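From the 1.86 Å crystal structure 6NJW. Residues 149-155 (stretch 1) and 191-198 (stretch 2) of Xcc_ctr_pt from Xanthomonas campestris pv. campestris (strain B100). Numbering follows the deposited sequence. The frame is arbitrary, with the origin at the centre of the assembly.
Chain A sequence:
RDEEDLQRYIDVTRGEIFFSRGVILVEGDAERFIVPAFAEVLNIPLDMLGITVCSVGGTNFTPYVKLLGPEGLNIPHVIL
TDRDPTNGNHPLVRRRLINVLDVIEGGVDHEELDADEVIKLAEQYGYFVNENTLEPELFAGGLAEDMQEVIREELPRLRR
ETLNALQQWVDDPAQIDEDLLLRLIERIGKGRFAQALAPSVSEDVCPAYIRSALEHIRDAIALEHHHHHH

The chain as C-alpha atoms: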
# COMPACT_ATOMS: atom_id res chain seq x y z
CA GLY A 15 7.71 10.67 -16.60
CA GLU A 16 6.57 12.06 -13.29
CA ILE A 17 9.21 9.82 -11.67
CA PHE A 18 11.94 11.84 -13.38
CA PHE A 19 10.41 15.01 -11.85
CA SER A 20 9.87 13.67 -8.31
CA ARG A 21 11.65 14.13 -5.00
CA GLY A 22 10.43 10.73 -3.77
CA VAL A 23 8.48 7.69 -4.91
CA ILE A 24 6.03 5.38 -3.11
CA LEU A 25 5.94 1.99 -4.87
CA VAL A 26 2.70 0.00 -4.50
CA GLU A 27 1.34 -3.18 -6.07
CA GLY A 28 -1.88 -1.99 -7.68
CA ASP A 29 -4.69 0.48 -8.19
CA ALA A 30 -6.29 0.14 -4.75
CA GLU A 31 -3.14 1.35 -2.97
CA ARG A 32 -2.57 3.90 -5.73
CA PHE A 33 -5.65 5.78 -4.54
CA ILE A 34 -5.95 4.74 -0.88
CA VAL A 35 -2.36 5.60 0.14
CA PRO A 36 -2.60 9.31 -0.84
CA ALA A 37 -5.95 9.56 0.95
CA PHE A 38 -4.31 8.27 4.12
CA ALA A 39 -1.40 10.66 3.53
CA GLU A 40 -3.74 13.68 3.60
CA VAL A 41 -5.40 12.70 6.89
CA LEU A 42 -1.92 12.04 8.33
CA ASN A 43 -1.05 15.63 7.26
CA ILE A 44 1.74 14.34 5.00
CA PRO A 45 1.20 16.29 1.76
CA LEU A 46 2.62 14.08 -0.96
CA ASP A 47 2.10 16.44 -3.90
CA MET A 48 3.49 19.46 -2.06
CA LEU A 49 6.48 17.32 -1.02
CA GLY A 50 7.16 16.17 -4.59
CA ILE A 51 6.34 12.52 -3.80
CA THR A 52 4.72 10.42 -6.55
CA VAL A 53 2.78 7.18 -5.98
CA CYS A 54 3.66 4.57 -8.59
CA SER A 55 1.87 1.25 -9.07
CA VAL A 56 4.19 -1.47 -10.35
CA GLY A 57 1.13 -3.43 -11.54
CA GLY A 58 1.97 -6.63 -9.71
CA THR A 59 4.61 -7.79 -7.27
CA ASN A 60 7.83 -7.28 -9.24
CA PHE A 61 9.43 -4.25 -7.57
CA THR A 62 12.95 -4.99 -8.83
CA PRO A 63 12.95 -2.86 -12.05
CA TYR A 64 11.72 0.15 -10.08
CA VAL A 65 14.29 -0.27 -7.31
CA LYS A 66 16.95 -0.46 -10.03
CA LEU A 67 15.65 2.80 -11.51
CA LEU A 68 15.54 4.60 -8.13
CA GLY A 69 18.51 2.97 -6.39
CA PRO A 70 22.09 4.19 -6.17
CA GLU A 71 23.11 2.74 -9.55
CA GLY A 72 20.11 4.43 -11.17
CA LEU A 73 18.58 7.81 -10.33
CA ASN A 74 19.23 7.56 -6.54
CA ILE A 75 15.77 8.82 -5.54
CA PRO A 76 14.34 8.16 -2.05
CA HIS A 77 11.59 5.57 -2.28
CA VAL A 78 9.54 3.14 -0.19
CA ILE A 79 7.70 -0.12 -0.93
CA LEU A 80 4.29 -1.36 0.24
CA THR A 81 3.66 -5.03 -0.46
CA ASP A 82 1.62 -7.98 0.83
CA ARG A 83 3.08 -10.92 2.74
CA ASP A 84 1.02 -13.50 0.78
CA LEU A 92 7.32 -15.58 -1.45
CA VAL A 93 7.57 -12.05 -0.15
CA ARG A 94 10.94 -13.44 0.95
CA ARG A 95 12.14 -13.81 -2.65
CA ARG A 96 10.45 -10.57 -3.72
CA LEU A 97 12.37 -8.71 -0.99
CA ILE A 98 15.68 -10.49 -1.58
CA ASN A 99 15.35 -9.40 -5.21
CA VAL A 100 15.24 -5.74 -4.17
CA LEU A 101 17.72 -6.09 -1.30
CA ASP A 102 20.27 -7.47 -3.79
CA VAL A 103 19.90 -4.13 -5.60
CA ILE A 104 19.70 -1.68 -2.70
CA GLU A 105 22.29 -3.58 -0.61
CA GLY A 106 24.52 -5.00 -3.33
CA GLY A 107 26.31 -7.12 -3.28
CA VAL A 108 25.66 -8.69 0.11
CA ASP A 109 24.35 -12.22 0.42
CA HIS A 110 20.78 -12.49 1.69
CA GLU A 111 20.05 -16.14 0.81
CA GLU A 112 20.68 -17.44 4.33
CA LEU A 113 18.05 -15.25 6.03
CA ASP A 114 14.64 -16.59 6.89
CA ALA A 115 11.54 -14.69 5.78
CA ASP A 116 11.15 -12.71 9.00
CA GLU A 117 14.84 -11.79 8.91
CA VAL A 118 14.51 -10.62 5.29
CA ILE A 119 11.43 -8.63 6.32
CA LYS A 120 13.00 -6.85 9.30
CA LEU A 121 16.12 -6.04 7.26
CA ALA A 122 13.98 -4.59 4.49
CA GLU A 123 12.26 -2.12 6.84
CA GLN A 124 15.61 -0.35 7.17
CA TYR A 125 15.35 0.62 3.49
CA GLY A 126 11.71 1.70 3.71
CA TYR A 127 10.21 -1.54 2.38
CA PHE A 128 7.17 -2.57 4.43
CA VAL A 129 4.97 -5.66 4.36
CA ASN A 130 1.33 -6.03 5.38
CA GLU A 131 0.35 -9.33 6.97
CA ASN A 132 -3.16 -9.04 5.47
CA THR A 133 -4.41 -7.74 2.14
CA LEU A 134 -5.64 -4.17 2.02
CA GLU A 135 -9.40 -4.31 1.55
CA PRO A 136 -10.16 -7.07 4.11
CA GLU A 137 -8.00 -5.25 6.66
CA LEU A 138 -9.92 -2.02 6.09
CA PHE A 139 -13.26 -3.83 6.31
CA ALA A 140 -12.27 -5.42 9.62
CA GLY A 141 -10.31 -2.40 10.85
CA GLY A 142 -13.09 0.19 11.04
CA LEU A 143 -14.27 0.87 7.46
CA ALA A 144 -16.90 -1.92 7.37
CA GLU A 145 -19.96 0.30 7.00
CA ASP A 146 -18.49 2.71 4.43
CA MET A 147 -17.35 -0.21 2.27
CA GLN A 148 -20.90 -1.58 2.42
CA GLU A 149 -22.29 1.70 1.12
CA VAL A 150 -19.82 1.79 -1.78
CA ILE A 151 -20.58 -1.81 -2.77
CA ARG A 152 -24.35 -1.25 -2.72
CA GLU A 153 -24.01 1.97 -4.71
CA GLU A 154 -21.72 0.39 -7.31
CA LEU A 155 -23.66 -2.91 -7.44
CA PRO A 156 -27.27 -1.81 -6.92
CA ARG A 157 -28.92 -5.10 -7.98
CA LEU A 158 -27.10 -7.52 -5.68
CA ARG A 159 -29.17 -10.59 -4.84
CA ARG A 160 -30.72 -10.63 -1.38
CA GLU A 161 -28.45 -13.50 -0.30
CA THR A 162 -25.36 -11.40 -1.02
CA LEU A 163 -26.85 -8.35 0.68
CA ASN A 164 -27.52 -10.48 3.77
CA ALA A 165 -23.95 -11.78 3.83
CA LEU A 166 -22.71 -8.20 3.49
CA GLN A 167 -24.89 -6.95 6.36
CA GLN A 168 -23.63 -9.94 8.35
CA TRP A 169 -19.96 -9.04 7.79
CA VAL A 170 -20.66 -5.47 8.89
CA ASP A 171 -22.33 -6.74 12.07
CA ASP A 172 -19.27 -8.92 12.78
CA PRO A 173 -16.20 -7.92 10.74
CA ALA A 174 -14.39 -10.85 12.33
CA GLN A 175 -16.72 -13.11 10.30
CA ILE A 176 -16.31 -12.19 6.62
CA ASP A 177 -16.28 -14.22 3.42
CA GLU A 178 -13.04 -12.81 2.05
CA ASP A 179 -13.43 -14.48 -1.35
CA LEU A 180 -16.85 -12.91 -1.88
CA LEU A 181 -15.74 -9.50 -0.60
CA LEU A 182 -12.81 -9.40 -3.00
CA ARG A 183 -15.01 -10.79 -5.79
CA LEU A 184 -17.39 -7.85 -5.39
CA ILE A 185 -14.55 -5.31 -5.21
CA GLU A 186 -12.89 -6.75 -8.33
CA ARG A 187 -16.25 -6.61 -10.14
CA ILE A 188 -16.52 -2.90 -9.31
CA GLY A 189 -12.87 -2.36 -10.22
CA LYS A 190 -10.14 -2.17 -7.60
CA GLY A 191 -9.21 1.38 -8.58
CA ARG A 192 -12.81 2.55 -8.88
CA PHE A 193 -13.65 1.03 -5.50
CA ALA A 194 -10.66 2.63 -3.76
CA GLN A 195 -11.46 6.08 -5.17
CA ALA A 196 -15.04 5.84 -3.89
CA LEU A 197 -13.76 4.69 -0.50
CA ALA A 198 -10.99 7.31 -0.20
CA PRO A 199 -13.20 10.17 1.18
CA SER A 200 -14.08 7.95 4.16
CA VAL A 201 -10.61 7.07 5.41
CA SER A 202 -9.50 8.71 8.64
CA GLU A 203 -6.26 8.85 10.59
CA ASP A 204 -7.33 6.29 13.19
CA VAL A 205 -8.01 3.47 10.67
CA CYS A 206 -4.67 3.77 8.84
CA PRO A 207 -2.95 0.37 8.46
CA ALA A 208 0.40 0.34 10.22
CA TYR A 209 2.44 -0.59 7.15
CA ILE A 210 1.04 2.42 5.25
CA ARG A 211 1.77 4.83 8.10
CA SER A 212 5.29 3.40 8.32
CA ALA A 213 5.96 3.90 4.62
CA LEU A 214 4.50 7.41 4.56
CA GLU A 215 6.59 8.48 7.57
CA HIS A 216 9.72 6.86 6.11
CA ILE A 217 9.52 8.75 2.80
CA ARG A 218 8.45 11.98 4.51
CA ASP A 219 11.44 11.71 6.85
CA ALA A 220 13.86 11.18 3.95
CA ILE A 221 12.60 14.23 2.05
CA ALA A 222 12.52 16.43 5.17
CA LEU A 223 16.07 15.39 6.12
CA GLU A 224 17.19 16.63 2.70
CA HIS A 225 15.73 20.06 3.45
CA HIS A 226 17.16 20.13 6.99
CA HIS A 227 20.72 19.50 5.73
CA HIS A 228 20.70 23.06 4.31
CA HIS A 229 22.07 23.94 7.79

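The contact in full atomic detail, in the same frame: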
# COMPACT_ATOMS: atom_id res chain seq x y z
N GLU A 149 -21.55 0.72 1.89
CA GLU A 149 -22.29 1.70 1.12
C GLU A 149 -21.73 1.83 -0.29
O GLU A 149 -22.50 1.99 -1.26
CB GLU A 149 -22.30 3.06 1.82
CG GLU A 149 -23.44 3.98 1.36
CD GLU A 149 -24.80 3.28 1.28
OE1 GLU A 149 -25.14 2.75 0.19
OE2 GLU A 149 -25.53 3.26 2.30
N VAL A 150 -20.41 1.76 -0.44
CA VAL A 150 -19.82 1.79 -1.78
C VAL A 150 -20.30 0.59 -2.60
O VAL A 150 -20.77 0.74 -3.73
CB VAL A 150 -18.28 1.82 -1.71
CG1 VAL A 150 -17.69 1.73 -3.12
CG2 VAL A 150 -17.81 3.11 -1.01
N ILE A 151 -20.20 -0.61 -2.03
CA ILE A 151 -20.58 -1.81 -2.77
C ILE A 151 -22.02 -1.71 -3.25
O ILE A 151 -22.32 -1.94 -4.43
CB ILE A 151 -20.35 -3.06 -1.90
CG1 ILE A 151 -18.85 -3.27 -1.68
CG2 ILE A 151 -20.98 -4.31 -2.56
CD1 ILE A 151 -18.52 -4.28 -0.59
N ARG A 152 -22.93 -1.33 -2.36
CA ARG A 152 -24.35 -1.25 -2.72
C ARG A 152 -24.62 -0.14 -3.71
O ARG A 152 -25.54 -0.26 -4.53
CB ARG A 152 -25.19 -1.09 -1.45
CG ARG A 152 -25.32 -2.39 -0.69
CD ARG A 152 -26.12 -2.27 0.61
NE ARG A 152 -27.15 -1.24 0.57
CZ ARG A 152 -28.24 -1.27 -0.21
NH1 ARG A 152 -28.46 -2.28 -1.04
NH2 ARG A 152 -29.11 -0.27 -0.16
N GLU A 153 -23.83 0.93 -3.70
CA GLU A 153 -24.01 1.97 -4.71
C GLU A 153 -23.43 1.56 -6.05
O GLU A 153 -23.96 1.94 -7.10
CB GLU A 153 -23.39 3.29 -4.26
CG GLU A 153 -23.90 4.47 -5.08
CD GLU A 153 -23.21 5.78 -4.76
OE1 GLU A 153 -23.10 6.14 -3.56
OE2 GLU A 153 -22.78 6.45 -5.72
N GLU A 154 -22.33 0.81 -6.05
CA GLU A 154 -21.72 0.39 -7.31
C GLU A 154 -22.40 -0.84 -7.89
O GLU A 154 -22.37 -1.03 -9.12
CB GLU A 154 -20.23 0.11 -7.09
CG GLU A 154 -19.41 1.35 -6.80
CD GLU A 154 -19.37 2.29 -7.98
OE1 GLU A 154 -19.28 1.79 -9.12
OE2 GLU A 154 -19.43 3.52 -7.78
N LEU A 155 -23.00 -1.67 -7.04
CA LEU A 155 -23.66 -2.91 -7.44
C LEU A 155 -25.09 -2.87 -6.91
O LEU A 155 -25.42 -3.54 -5.92
CB LEU A 155 -22.91 -4.13 -6.89
CG LEU A 155 -21.42 -4.23 -7.26
CD1 LEU A 155 -20.79 -5.49 -6.64
CD2 LEU A 155 -21.26 -4.20 -8.77
N GLY A 191 -9.45 -0.05 -8.61
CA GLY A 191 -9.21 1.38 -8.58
C GLY A 191 -10.47 2.18 -8.34
O GLY A 191 -10.50 3.09 -7.51
N ARG A 192 -11.55 1.84 -9.06
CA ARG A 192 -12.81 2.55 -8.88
C ARG A 192 -13.30 2.44 -7.45
O ARG A 192 -13.73 3.43 -6.85
CB ARG A 192 -13.86 2.01 -9.86
CG ARG A 192 -15.27 2.53 -9.61
CD ARG A 192 -16.25 2.10 -10.72
NE ARG A 192 -15.72 2.42 -12.04
CZ ARG A 192 -15.99 3.54 -12.71
NH1 ARG A 192 -16.81 4.45 -12.19
NH2 ARG A 192 -15.44 3.75 -13.90
N PHE A 193 -13.22 1.23 -6.88
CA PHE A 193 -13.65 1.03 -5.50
C PHE A 193 -12.83 1.88 -4.53
O PHE A 193 -13.39 2.50 -3.62
CB PHE A 193 -13.52 -0.45 -5.13
CG PHE A 193 -13.96 -0.75 -3.74
CD1 PHE A 193 -15.31 -0.87 -3.45
CD2 PHE A 193 -13.04 -0.89 -2.72
CE1 PHE A 193 -15.72 -1.14 -2.17
CE2 PHE A 193 -13.44 -1.15 -1.43
CZ PHE A 193 -14.79 -1.27 -1.15
N ALA A 194 -11.51 1.89 -4.69
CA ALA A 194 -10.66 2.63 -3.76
C ALA A 194 -10.92 4.13 -3.83
O ALA A 194 -10.92 4.82 -2.80
CB ALA A 194 -9.18 2.33 -4.04
N GLN A 195 -11.16 4.66 -5.03
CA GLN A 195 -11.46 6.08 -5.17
C GLN A 195 -12.76 6.45 -4.46
O GLN A 195 -12.85 7.51 -3.82
CB GLN A 195 -11.54 6.44 -6.65
CG GLN A 195 -10.20 6.45 -7.36
CD GLN A 195 -10.37 6.79 -8.83
OE1 GLN A 195 -10.78 5.95 -9.63
NE2 GLN A 195 -10.07 8.03 -9.20
N ALA A 196 -13.78 5.60 -4.58
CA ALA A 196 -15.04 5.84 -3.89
C ALA A 196 -14.90 5.67 -2.39
O ALA A 196 -15.65 6.29 -1.62
CB ALA A 196 -16.12 4.88 -4.43
N LEU A 197 -13.95 4.85 -1.93
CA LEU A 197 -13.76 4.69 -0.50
C LEU A 197 -12.88 5.80 0.09
O LEU A 197 -13.01 6.10 1.28
CB LEU A 197 -13.13 3.33 -0.20
CG LEU A 197 -12.99 2.91 1.27
CD1 LEU A 197 -14.34 2.83 1.95
CD2 LEU A 197 -12.24 1.60 1.39
N ALA A 198 -12.00 6.39 -0.72
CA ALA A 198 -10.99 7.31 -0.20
C ALA A 198 -11.55 8.45 0.65
O ALA A 198 -10.96 8.72 1.71
CB ALA A 198 -10.17 7.88 -1.38

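No hydrogen bond crosses between these two helices, and one small residue does most of the joining: Val-150 by itself accounts for three of the five residue contacts, with Phe-193, Ala-196 and Leu-197. The helix axes come no nearer than 10.2 Å, with their N-to-C directions 125° apart, so the two segments meet over a short patch rather than running along each other. The contact is correspondingly modest, burying 293 Å² summed over both sides.

Val-150 sits at the centre of that patch, its CA-to-CB bond pointing toward the other helix. With chi1 in the t well, CG1 of Val-150 lies 3.5 Å from CD1 of Phe-193 and 3.8 Å from CB of Ala-196, while CG2 of Val-150 approaches the backbone N of Leu-197 at 4.3 Å. A beta-branched side chain suits this position because it offers two methyls close to the backbone, and here both find a neighbour.

Across from it, Ala-196 supplies the short side chain. Its CB also points toward the partner, and the CA atoms of Val-150 and Ala-196 are 6.6 Å apart, the point of backbone register between the stretches. A single methyl meets the valine here, which fits so close a pairing of backbones.

Phe-193 works differently. Its CA-to-CB bond points sideways, but the t rotamer carries the ring nearer to the first helix, where it serves two residues on successive positions. Val-150 CG1 lies near both CD1 and CE1 of Phe-193 (3.5 and 3.6 Å), and CE1 of Phe-193 is also 3.8 Å from CG1 of Ile-151; both aliphatic carbons approach the ring obliquely. Ile-151 likewise starts sideways and brings its end closer, with chi1 m and chi2 t. Both residues are buried, as suits large apolar groups that reach the contact from its flank. Leu-197, also buried, is approached most closely at its backbone N.

The polar residues come at another edge of the patch. Glu-154, one turn after Val-150, points toward the second helix, and its OE1 comes within 3.4 Å of CD of Arg-192. The carboxylate thus packs beside the aliphatic part of the arginine, whose extended t, t start lays methylene groups along the approach. Both residues lie where solvent still reaches them, so their charged groups need not be buried.

Backbone bonding keeps these positions in phase: Glu-154 N donates to Val-150 O at 2.8 Å, and Ala-196 N to Arg-192 O at 3.1 Å. The rule to read here is economical: a branched residue against an alanine at the centre, an aromatic ring swung in from the side, and charged chains at the margin.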